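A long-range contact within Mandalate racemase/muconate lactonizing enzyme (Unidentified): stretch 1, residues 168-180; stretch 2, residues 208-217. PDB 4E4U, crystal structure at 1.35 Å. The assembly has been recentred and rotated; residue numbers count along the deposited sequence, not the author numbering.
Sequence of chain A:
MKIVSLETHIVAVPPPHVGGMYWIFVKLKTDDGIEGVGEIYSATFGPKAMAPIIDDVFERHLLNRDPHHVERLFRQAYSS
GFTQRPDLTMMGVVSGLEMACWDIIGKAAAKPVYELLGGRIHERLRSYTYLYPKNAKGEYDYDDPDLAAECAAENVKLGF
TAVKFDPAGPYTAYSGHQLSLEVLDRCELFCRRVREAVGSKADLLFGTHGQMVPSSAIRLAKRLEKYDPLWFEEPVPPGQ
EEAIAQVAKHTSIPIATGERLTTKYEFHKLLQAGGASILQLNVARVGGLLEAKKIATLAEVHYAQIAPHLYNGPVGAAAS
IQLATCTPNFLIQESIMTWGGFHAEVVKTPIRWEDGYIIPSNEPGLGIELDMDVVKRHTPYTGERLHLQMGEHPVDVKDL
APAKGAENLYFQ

Stretch 1 (168-180) AGPYTAYSGHQLS
Stretch 2, residues 208-217: THGQMVPSSA

The two stretches meet as irregular loop packed against a loop and the first turn of a helix, joined by a single beta bridge with polar side chains on both flanks, burying 675 Å² in all. At the bridge, His177 N donates to Gln211 O (2.8 Å) and Val213 N to His177 O (3.1 Å), with the CA atoms of His177 and Met212 4.8 Å apart. The cis peptide before Gly176 (phi/psi -79/155) precedes this segment; a CB on Gly176 would clash with Met212 O and Val213 N, so glycine permits the close approach. Gln211 (chi1 m, chi2 91°) is the most covered residue: its NE2 donates to Gly169 O (2.9 Å, nearly linear), while its OE1 accepts from His209 N (2.8 Å), bracing its own loop. Nearby, the Tyr171 ring (chi1 p) stacks offset on the His209 ring (chi1 m), centroids 4.6 Å apart and planes at 15°. Beyond the bridge, Val213 occupies the N-cap position, right before the helix, whose first turn presents two serines: Gln178 NE2 (chi1 t, chi2 p) donates to Ser215 OG (chi1 p; 3.0 Å), and Leu179 N to Ser216 OG (chi1 t; 3.0 Å). Ser216 OG also donates to a water that in turn donates to Gln178 OE1 and Leu179 O. Leu179 (m, t) adds apolar packing, its CD1 lying 3.5 Å from Met212 SD.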

# COMPACT_ATOMS: atom_id res chain seq x y z
N ALA A 168 16.77 -24.05 20.45
CA ALA A 168 15.49 -24.27 19.78
C ALA A 168 15.36 -25.60 19.02
O ALA A 168 14.42 -25.78 18.24
CB ALA A 168 15.16 -23.11 18.87
N GLY A 169 16.28 -26.53 19.25
CA GLY A 169 16.14 -27.87 18.69
C GLY A 169 16.62 -27.96 17.25
O GLY A 169 17.13 -27.00 16.69
N PRO A 170 16.45 -29.14 16.64
CA PRO A 170 17.00 -29.37 15.30
C PRO A 170 16.41 -28.46 14.23
O PRO A 170 15.23 -28.09 14.25
CB PRO A 170 16.59 -30.81 15.00
CG PRO A 170 16.43 -31.45 16.35
CD PRO A 170 15.83 -30.35 17.20
N TYR A 171 17.27 -28.08 13.29
CA TYR A 171 16.83 -27.48 12.04
C TYR A 171 16.96 -28.56 10.98
O TYR A 171 18.00 -29.22 10.88
CB TYR A 171 17.67 -26.25 11.69
CG TYR A 171 19.16 -26.37 11.94
CD1 TYR A 171 19.70 -26.11 13.19
CD2 TYR A 171 20.03 -26.69 10.91
CE1 TYR A 171 21.06 -26.20 13.42
CE2 TYR A 171 21.39 -26.78 11.12
CZ TYR A 171 21.90 -26.53 12.38
OH TYR A 171 23.25 -26.61 12.61
N THR A 172 15.90 -28.77 10.21
CA THR A 172 15.84 -29.93 9.33
C THR A 172 15.53 -29.53 7.91
O THR A 172 15.18 -28.37 7.64
CB THR A 172 14.76 -30.95 9.77
OG1 THR A 172 13.49 -30.55 9.26
CG2 THR A 172 14.71 -31.09 11.29
N ALA A 173 15.60 -30.49 7.00
CA ALA A 173 15.27 -30.28 5.60
C ALA A 173 13.82 -29.86 5.40
O ALA A 173 13.47 -29.36 4.34
CB ALA A 173 15.56 -31.54 4.79
N TYR A 174 12.98 -30.05 6.42
CA TYR A 174 11.55 -29.74 6.31
C TYR A 174 11.16 -28.51 7.11
O TYR A 174 9.98 -28.15 7.16
CB TYR A 174 10.71 -30.96 6.74
CG TYR A 174 11.08 -32.17 5.91
CD1 TYR A 174 10.55 -32.36 4.65
CD2 TYR A 174 12.00 -33.10 6.39
CE1 TYR A 174 10.92 -33.45 3.87
CE2 TYR A 174 12.37 -34.20 5.63
CZ TYR A 174 11.82 -34.38 4.38
OH TYR A 174 12.18 -35.47 3.61
N SER A 175 12.13 -27.86 7.73
CA SER A 175 11.87 -26.58 8.38
C SER A 175 11.35 -25.59 7.32
O SER A 175 11.69 -25.71 6.14
CB SER A 175 13.14 -26.06 9.06
OG SER A 175 13.49 -26.89 10.15
N GLY A 176 10.51 -24.63 7.71
CA GLY A 176 10.13 -24.37 9.09
C GLY A 176 9.09 -25.30 9.67
O GLY A 176 8.27 -25.89 8.95
N HIS A 177 9.12 -25.43 10.99
CA HIS A 177 8.13 -26.22 11.72
C HIS A 177 7.64 -25.44 12.94
O HIS A 177 8.04 -24.29 13.16
CB HIS A 177 8.69 -27.60 12.09
CG HIS A 177 9.97 -27.54 12.87
ND1 HIS A 177 11.19 -27.82 12.31
CD2 HIS A 177 10.20 -27.21 14.16
CE1 HIS A 177 12.13 -27.68 13.23
NE2 HIS A 177 11.56 -27.31 14.36
N GLN A 178 6.76 -26.05 13.72
CA GLN A 178 6.13 -25.38 14.86
C GLN A 178 6.70 -25.97 16.15
O GLN A 178 6.43 -27.12 16.48
CB GLN A 178 4.61 -25.55 14.78
CG GLN A 178 3.82 -24.85 15.88
CD GLN A 178 3.54 -23.36 15.63
OE1 GLN A 178 3.58 -22.56 16.56
NE2 GLN A 178 3.19 -23.01 14.39
N LEU A 179 7.51 -25.18 16.87
CA LEU A 179 8.16 -25.68 18.08
C LEU A 179 7.15 -26.15 19.12
O LEU A 179 6.13 -25.50 19.34
CB LEU A 179 9.03 -24.60 18.72
CG LEU A 179 10.14 -24.01 17.86
CD1 LEU A 179 10.92 -22.98 18.67
CD2 LEU A 179 11.07 -25.10 17.33
N SER A 180 7.46 -27.26 19.77
CA SER A 180 6.62 -27.77 20.85
C SER A 180 6.68 -26.87 22.08
O SER A 180 7.61 -26.08 22.24
CB SER A 180 7.10 -29.16 21.27
OG SER A 180 8.31 -29.05 21.99
N THR A 208 19.06 -18.69 16.74
CA THR A 208 18.30 -19.68 15.99
C THR A 208 18.81 -19.86 14.56
O THR A 208 19.57 -19.02 14.04
CB THR A 208 16.79 -19.36 16.03
OG1 THR A 208 16.61 -17.98 16.39
CG2 THR A 208 16.12 -20.20 17.10
N HIS A 209 18.38 -20.95 13.94
CA HIS A 209 18.88 -21.41 12.64
C HIS A 209 17.73 -21.64 11.64
O HIS A 209 17.76 -22.58 10.85
CB HIS A 209 19.64 -22.74 12.80
CG HIS A 209 21.00 -22.61 13.43
ND1 HIS A 209 21.19 -22.56 14.79
CD2 HIS A 209 22.24 -22.56 12.87
CE1 HIS A 209 22.49 -22.47 15.05
NE2 HIS A 209 23.14 -22.47 13.90
N GLY A 210 16.69 -20.81 11.70
CA GLY A 210 15.58 -20.96 10.78
C GLY A 210 14.72 -22.19 11.02
O GLY A 210 14.15 -22.72 10.07
N GLN A 211 14.61 -22.62 12.27
CA GLN A 211 13.82 -23.81 12.59
C GLN A 211 12.33 -23.62 12.31
O GLN A 211 11.63 -24.59 12.03
CB GLN A 211 13.95 -24.17 14.08
CG GLN A 211 15.25 -24.83 14.50
CD GLN A 211 16.28 -23.83 14.95
OE1 GLN A 211 16.27 -22.67 14.55
NE2 GLN A 211 17.21 -24.29 15.79
N MET A 212 11.86 -22.38 12.39
CA MET A 212 10.44 -22.10 12.57
C MET A 212 9.71 -21.57 11.36
O MET A 212 10.29 -20.87 10.52
CB MET A 212 10.28 -21.09 13.71
CG MET A 212 10.58 -21.66 15.07
SD MET A 212 11.04 -20.43 16.27
CE MET A 212 12.69 -20.10 15.68
N VAL A 213 8.42 -21.87 11.29
CA VAL A 213 7.50 -21.08 10.49
C VAL A 213 7.24 -19.77 11.26
O VAL A 213 7.42 -19.71 12.48
CB VAL A 213 6.18 -21.82 10.21
CG1 VAL A 213 6.44 -23.07 9.39
CG2 VAL A 213 5.43 -22.17 11.50
N PRO A 214 6.82 -18.70 10.56
CA PRO A 214 6.64 -17.42 11.24
C PRO A 214 5.69 -17.45 12.44
O PRO A 214 5.96 -16.78 13.43
CB PRO A 214 6.11 -16.48 10.14
CG PRO A 214 5.86 -17.34 8.96
CD PRO A 214 6.66 -18.59 9.10
N SER A 215 4.62 -18.23 12.38
CA SER A 215 3.68 -18.23 13.49
C SER A 215 4.33 -18.78 14.77
O SER A 215 4.03 -18.34 15.89
CB SER A 215 2.41 -19.00 13.14
OG SER A 215 2.66 -20.39 13.05
N SER A 216 5.24 -19.73 14.60
CA SER A 216 5.98 -20.31 15.72
C SER A 216 7.04 -19.34 16.23
O SER A 216 7.21 -19.17 17.44
CB SER A 216 6.61 -21.64 15.30
OG SER A 216 7.37 -22.22 16.35
N ALA A 217 7.76 -18.70 15.31
CA ALA A 217 8.74 -17.68 15.68
C ALA A 217 8.10 -16.56 16.49
O ALA A 217 8.70 -16.05 17.44
CB ALA A 217 9.44 -17.13 14.45
O HOH W 1 5.69 -22.81 18.43